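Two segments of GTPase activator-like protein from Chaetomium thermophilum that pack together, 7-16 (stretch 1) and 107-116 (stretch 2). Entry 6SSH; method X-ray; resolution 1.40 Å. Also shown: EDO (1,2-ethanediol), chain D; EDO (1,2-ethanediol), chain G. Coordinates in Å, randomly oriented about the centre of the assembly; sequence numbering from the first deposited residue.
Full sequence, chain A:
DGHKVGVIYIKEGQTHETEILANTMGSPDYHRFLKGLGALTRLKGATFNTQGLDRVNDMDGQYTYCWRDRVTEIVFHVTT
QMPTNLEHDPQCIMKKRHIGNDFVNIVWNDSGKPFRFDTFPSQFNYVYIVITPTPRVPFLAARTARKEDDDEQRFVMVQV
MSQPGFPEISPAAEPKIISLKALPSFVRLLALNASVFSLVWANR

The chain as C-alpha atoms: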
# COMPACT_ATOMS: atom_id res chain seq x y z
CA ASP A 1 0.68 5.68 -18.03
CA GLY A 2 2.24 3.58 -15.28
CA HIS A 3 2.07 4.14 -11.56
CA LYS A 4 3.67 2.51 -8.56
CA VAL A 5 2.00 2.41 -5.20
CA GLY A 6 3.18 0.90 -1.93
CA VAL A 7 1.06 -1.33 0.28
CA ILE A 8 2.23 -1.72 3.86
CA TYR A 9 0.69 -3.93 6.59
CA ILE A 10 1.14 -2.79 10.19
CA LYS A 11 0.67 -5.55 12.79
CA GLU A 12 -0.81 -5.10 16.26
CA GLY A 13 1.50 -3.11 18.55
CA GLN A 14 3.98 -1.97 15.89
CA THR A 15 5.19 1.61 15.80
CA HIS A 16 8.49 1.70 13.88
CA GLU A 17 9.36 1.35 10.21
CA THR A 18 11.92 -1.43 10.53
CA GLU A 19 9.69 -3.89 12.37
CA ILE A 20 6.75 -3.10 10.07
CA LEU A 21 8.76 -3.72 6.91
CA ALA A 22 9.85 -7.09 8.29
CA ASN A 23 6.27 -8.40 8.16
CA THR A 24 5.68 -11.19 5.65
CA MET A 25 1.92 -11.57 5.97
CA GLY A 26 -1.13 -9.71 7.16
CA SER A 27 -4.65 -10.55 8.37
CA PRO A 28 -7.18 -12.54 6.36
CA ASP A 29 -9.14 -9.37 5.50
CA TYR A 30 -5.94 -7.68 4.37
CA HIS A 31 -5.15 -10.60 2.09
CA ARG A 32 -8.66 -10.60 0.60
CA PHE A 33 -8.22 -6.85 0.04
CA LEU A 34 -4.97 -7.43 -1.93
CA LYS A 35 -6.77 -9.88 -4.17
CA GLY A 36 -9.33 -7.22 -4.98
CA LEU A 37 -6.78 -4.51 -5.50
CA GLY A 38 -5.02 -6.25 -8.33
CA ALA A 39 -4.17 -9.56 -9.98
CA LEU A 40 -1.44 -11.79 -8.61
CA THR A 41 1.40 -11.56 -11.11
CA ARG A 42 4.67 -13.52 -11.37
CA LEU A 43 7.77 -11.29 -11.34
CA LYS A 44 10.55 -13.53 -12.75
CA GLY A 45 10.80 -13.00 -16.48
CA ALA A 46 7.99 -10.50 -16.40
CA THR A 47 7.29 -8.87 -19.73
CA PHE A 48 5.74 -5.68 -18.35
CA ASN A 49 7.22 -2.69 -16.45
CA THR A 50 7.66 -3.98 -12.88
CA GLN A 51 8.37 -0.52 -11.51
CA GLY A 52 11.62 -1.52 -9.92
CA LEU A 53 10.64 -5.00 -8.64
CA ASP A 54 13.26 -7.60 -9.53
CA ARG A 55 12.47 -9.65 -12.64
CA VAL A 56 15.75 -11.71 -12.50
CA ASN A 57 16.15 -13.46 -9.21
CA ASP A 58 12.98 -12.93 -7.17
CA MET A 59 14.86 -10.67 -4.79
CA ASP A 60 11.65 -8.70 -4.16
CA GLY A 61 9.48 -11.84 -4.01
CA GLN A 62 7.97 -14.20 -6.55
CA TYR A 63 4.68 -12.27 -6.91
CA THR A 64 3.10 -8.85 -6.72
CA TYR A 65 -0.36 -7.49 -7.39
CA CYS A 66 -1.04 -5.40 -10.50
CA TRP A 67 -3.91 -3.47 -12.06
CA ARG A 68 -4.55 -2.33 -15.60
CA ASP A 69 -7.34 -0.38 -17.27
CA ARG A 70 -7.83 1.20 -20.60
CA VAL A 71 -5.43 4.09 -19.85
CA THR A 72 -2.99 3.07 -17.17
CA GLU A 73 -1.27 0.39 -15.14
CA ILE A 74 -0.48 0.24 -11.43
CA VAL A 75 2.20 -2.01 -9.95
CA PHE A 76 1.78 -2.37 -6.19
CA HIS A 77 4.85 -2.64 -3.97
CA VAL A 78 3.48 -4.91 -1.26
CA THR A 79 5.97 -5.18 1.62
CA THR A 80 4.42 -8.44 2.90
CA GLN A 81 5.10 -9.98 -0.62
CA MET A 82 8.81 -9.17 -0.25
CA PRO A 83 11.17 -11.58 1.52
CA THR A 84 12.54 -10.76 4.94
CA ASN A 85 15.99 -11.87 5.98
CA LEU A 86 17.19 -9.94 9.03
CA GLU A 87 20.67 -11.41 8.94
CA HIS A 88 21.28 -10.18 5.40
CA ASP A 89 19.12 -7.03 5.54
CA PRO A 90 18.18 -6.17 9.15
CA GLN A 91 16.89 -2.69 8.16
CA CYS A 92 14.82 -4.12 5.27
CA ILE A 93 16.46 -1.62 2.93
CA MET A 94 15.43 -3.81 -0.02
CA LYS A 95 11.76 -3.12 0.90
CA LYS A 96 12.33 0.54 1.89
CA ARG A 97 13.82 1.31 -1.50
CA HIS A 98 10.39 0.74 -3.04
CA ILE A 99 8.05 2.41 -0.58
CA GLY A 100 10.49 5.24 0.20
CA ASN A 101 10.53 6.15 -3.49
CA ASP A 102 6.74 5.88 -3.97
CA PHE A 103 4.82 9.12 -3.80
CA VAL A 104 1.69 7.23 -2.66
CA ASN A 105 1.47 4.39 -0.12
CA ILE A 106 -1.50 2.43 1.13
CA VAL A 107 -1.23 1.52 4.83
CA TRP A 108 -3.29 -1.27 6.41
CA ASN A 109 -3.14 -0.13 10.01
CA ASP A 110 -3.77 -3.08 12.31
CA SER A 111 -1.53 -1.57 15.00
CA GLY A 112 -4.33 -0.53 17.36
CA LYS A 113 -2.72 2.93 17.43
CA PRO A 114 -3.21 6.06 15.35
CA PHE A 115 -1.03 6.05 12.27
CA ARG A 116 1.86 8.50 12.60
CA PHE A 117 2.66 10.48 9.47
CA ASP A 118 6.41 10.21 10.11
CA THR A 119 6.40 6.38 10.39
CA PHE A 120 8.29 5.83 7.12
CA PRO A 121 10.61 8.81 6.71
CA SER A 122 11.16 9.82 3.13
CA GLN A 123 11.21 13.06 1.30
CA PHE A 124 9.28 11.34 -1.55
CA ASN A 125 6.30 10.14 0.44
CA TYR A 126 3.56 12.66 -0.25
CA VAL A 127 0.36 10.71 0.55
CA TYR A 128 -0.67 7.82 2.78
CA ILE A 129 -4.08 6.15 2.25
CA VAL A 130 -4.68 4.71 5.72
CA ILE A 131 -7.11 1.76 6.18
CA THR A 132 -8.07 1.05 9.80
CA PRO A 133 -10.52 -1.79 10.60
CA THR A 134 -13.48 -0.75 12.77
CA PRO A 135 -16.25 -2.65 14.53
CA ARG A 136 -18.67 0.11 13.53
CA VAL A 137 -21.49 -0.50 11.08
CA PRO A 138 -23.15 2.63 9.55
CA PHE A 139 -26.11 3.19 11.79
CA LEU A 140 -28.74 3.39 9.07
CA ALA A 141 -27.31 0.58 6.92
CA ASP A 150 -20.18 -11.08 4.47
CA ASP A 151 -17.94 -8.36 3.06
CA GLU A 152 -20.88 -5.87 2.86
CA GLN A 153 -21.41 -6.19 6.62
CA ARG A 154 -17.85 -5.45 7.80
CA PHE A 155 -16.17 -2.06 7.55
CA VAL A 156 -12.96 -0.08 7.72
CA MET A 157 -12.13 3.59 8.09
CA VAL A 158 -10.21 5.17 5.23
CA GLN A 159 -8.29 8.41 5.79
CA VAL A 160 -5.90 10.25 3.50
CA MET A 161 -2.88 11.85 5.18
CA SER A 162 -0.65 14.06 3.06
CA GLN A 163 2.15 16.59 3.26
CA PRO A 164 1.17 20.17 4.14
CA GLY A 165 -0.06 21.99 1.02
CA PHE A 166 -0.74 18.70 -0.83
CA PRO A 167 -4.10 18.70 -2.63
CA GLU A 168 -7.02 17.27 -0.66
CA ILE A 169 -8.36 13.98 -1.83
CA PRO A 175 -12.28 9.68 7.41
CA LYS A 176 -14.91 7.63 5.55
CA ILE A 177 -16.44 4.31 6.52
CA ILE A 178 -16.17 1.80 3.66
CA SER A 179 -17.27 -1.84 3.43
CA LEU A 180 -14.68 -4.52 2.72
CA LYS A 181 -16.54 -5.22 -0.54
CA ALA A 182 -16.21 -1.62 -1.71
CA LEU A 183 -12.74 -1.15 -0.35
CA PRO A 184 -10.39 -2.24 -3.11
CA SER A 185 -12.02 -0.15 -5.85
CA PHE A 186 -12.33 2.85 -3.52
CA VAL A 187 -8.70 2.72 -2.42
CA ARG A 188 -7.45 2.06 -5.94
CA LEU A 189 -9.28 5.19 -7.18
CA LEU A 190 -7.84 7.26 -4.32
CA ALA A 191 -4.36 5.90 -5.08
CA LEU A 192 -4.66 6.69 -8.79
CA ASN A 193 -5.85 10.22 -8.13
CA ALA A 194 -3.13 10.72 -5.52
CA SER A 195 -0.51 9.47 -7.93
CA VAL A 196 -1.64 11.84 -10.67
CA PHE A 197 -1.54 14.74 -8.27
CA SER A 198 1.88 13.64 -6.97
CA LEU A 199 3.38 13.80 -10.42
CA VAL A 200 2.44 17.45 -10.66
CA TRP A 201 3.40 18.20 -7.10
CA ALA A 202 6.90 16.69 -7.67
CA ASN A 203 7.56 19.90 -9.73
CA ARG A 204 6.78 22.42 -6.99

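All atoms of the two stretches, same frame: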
# COMPACT_ATOMS: atom_id res chain seq x y z
N VAL A 7 2.08 -0.79 -0.58
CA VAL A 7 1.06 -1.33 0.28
C VAL A 7 1.77 -1.92 1.46
O VAL A 7 2.60 -2.85 1.31
CB VAL A 7 0.19 -2.43 -0.36
CG1 VAL A 7 -0.90 -2.85 0.60
CG2 VAL A 7 -0.39 -1.95 -1.69
N ILE A 8 1.48 -1.40 2.64
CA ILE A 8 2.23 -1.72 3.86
C ILE A 8 1.32 -2.19 4.98
O ILE A 8 0.43 -1.41 5.40
CB ILE A 8 2.99 -0.50 4.38
CG1 ILE A 8 3.88 0.12 3.28
CG2 ILE A 8 3.82 -0.88 5.60
CD1 ILE A 8 4.36 1.55 3.59
N TYR A 9 1.46 -3.40 5.47
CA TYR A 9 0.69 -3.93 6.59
C TYR A 9 1.39 -3.65 7.91
O TYR A 9 2.57 -4.00 8.07
CB TYR A 9 0.52 -5.46 6.45
CG TYR A 9 -0.31 -6.04 7.57
CD1 TYR A 9 -1.70 -5.93 7.56
CD2 TYR A 9 0.26 -6.66 8.66
CE1 TYR A 9 -2.46 -6.42 8.60
CE2 TYR A 9 -0.50 -7.16 9.71
CZ TYR A 9 -1.88 -7.04 9.70
OH TYR A 9 -2.59 -7.54 10.75
N ILE A 10 0.66 -3.04 8.83
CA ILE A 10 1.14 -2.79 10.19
C ILE A 10 0.44 -3.72 11.17
O ILE A 10 -0.79 -3.70 11.26
CB ILE A 10 0.95 -1.34 10.63
CG1 ILE A 10 1.50 -0.38 9.57
CG2 ILE A 10 1.59 -1.16 11.99
CD1 ILE A 10 1.36 1.09 9.95
N LYS A 11 1.20 -4.56 11.87
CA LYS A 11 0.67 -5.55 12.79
C LYS A 11 0.38 -4.91 14.15
O LYS A 11 0.98 -3.91 14.51
CB LYS A 11 1.68 -6.72 12.92
CG LYS A 11 1.19 -7.97 13.63
CD LYS A 11 2.27 -9.11 13.55
CE LYS A 11 3.70 -8.62 13.71
NZ LYS A 11 4.61 -9.68 14.25
N GLU A 12 -0.47 -5.56 14.93
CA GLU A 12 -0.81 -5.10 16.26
C GLU A 12 0.42 -4.73 17.09
O GLU A 12 1.37 -5.52 17.17
CB GLU A 12 -1.57 -6.21 16.98
CG GLU A 12 -2.07 -5.79 18.38
CD GLU A 12 -3.12 -6.73 18.92
OE1 GLU A 12 -2.77 -7.90 19.20
OE2 GLU A 12 -4.28 -6.30 19.06
N GLY A 13 0.42 -3.53 17.68
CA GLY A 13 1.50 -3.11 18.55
C GLY A 13 2.68 -2.42 17.88
O GLY A 13 3.50 -1.85 18.56
N GLN A 14 2.81 -2.52 16.56
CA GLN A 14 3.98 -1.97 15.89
C GLN A 14 3.92 -0.47 15.72
O GLN A 14 2.81 0.09 15.55
CB GLN A 14 4.16 -2.61 14.50
CG GLN A 14 4.45 -4.09 14.55
CD GLN A 14 4.65 -4.71 13.18
OE1 GLN A 14 4.08 -4.31 12.16
NE2 GLN A 14 5.56 -5.67 13.16
N THR A 15 5.08 0.17 15.83
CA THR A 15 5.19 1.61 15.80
C THR A 15 6.29 2.12 14.89
O THR A 15 6.26 3.28 14.52
CB THR A 15 5.43 2.19 17.21
OG1 THR A 15 6.62 1.65 17.74
CG2 THR A 15 4.25 1.86 18.15
N HIS A 16 7.25 1.25 14.54
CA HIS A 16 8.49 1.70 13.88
C HIS A 16 8.66 1.06 12.53
O HIS A 16 8.31 -0.09 12.33
CB HIS A 16 9.72 1.35 14.75
CG HIS A 16 11.02 1.95 14.27
ND1 HIS A 16 11.82 1.36 13.30
CD2 HIS A 16 11.69 3.05 14.70
CE1 HIS A 16 12.90 2.10 13.12
NE2 HIS A 16 12.86 3.12 13.97
N VAL A 107 -1.61 2.07 3.55
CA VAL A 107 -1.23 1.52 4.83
C VAL A 107 -2.39 0.77 5.44
O VAL A 107 -3.48 1.38 5.61
CB VAL A 107 -0.80 2.65 5.79
CG1 VAL A 107 -0.44 2.11 7.17
CG2 VAL A 107 0.39 3.40 5.23
N TRP A 108 -2.27 -0.50 5.70
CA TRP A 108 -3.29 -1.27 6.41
C TRP A 108 -2.89 -1.25 7.87
O TRP A 108 -1.97 -1.95 8.30
CB TRP A 108 -3.40 -2.68 5.84
CG TRP A 108 -4.57 -3.42 6.46
CD1 TRP A 108 -4.69 -3.85 7.74
CD2 TRP A 108 -5.83 -3.73 5.80
NE1 TRP A 108 -5.94 -4.44 7.94
CE2 TRP A 108 -6.63 -4.40 6.74
CE3 TRP A 108 -6.30 -3.57 4.52
CZ2 TRP A 108 -7.92 -4.86 6.43
CZ3 TRP A 108 -7.57 -4.02 4.19
CH2 TRP A 108 -8.37 -4.66 5.16
N ASN A 109 -3.53 -0.37 8.64
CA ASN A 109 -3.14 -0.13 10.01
C ASN A 109 -3.86 -1.04 10.99
O ASN A 109 -4.94 -0.70 11.50
CB ASN A 109 -3.36 1.32 10.36
CG ASN A 109 -2.94 1.61 11.80
OD1 ASN A 109 -2.12 0.91 12.37
ND2 ASN A 109 -3.53 2.67 12.38
N ASP A 110 -3.30 -2.20 11.26
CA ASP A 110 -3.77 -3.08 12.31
C ASP A 110 -3.03 -2.86 13.62
O ASP A 110 -3.12 -3.69 14.52
CB ASP A 110 -3.66 -4.54 11.90
CG ASP A 110 -4.95 -5.12 11.37
OD1 ASP A 110 -5.97 -4.40 11.34
OD2 ASP A 110 -4.94 -6.27 10.92
N SER A 111 -2.35 -1.74 13.81
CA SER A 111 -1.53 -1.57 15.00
C SER A 111 -2.30 -1.40 16.29
O SER A 111 -1.75 -1.63 17.34
CB SER A 111 -0.62 -0.36 14.88
OG SER A 111 -1.32 0.85 14.96
N GLY A 112 -3.53 -0.90 16.18
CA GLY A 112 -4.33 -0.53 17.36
C GLY A 112 -4.02 0.87 17.83
O GLY A 112 -4.56 1.31 18.87
N LYS A 113 -3.18 1.58 17.11
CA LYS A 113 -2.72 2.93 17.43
C LYS A 113 -2.99 3.85 16.25
O LYS A 113 -3.12 3.40 15.10
CB LYS A 113 -1.22 2.92 17.75
CG LYS A 113 -0.81 1.91 18.84
CD LYS A 113 0.71 1.80 18.98
CE LYS A 113 1.12 0.79 20.07
NZ LYS A 113 0.77 1.25 21.44
N PRO A 114 -3.04 5.15 16.48
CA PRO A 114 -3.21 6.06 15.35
C PRO A 114 -1.96 6.02 14.47
O PRO A 114 -0.83 5.96 14.96
CB PRO A 114 -3.34 7.43 16.02
CG PRO A 114 -3.80 7.13 17.37
CD PRO A 114 -3.11 5.86 17.77
N PHE A 115 -2.18 6.06 13.17
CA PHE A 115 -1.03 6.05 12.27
C PHE A 115 -0.27 7.36 12.32
O PHE A 115 -0.89 8.43 12.19
CB PHE A 115 -1.48 5.81 10.83
CG PHE A 115 -0.34 5.83 9.85
CD1 PHE A 115 0.63 4.83 9.83
CD2 PHE A 115 -0.17 6.89 8.97
CE1 PHE A 115 1.72 4.89 8.96
CE2 PHE A 115 0.91 6.91 8.11
CZ PHE A 115 1.84 5.93 8.12
N ARG A 116 1.03 7.30 12.53
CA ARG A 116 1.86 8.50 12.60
C ARG A 116 2.39 8.83 11.22
O ARG A 116 2.98 7.95 10.54
CB ARG A 116 3.03 8.31 13.57
CG ARG A 116 2.59 7.98 14.97
CD ARG A 116 1.55 8.96 15.45
NE ARG A 116 1.07 8.69 16.79
CZ ARG A 116 0.12 9.41 17.39
NH1 ARG A 116 -0.42 10.43 16.74
NH2 ARG A 116 -0.27 9.12 18.62
C1 EDO D . 1.35 2.96 14.19
O1 EDO D . 1.84 2.65 15.49
C2 EDO D . 2.55 3.45 13.41
O2 EDO D . 2.22 4.64 12.73
C1 EDO G . 7.49 -1.44 18.87
O1 EDO G . 6.39 -1.68 19.77
C2 EDO G . 8.88 -1.45 19.52
O2 EDO G . 9.40 -2.78 19.71

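How does the contact begin? Stretch 1 enters as a strand, and residues 7-10 run parallel to 107-109, with 13° between the strand directions and the strand axes 4.7 Å apart at their closest. Val-7 points sideways and makes no contact of its own. The pairing starts at Ile-8, whose O accepts a hydrogen bond from Trp-108 N at 2.9 Å; the same Ile-8 O also lies 3.4 Å from Val-107 CA in a CA-H...O contact. Two residues on, Ile-10 N donates to Trp-108 O at 2.9 Å, nearly straight at 172°. Trp-108 is thus gripped through both its N and its O by residues flanking Tyr-9, the usual pattern of parallel strands.

What do the side chains on the two faces of this small sheet do? Tyr-9 and Trp-108 share one face. Their rings lie near parallel but slid apart, so they barely overlap, and Tyr-9 CE1 meets Trp-108 CD1 at 3.5 Å. A tyrosine suits this place because it joins an apolar ring to a polar tip: at the ring's edge, Tyr-9 OH donates a hydrogen bond to Asp-110 OD2 at 2.7 Å, which gives the buried hydroxyl a charged acceptor. On the other face, Ile-8, Ile-10, Val-107 and Asn-109 project together. Ile-10 loses the most area to the other stretch, and its extended chain (chi1 m, chi2 t) brings CD1 to 3.5 Å from Val-107 CG1 and 3.8 Å from Phe-115 CD1. Branched aliphatic residues fit a strand and fill such a space without leaving polar groups unpaired.

How does the pairing continue once the strands end? Ile-10 O accepts from Asp-110 N at 2.9 Å, at a more bent 131°. Lys-11 then begins a type II turn that closes with Gln-14 N bonded to Lys-11 O at 3.1 Å, while Gln-14 OE1 reaches back to take Lys-11 N at 2.9 Å. The CA-to-CB bonds of Lys-11 and Glu-12 point away from stretch 2, although Glu-12 CB still comes within 3.8 Å of Asp-110 O. Both residues are exposed, and much of the contact here is made by backbone atoms: Glu-12 CA lies 3.2 Å from Asp-110 O, and Gly-13 N donates to Ser-111 O at 2.9 Å and 175°. At the backbone angles of Gly-13 a CB would jam against the preceding carbonyl, which calls for glycine.

What keeps the partner loop in shape to receive the turn? Asn-109 OD1 accepts from both Ser-111 N (3.0 Å) and Ser-111 OG (2.7 Å), while Asn-109 ND2 donates to Lys-113 O at 2.8 Å, so one amide braces the bend from within. Towards the end of stretch 1, Gln-14 O packs 3.5 Å from Ser-111 CB, and Thr-15 CG2 rests 3.6 Å from Lys-113 CD, methyl against methylene. A 1,2-ethanediol bridges the stretches here, its O1 donating to Gln-14 O at 2.7 Å and its O2 accepting from Arg-116 N at 2.9 Å. His-16 lies beyond reach.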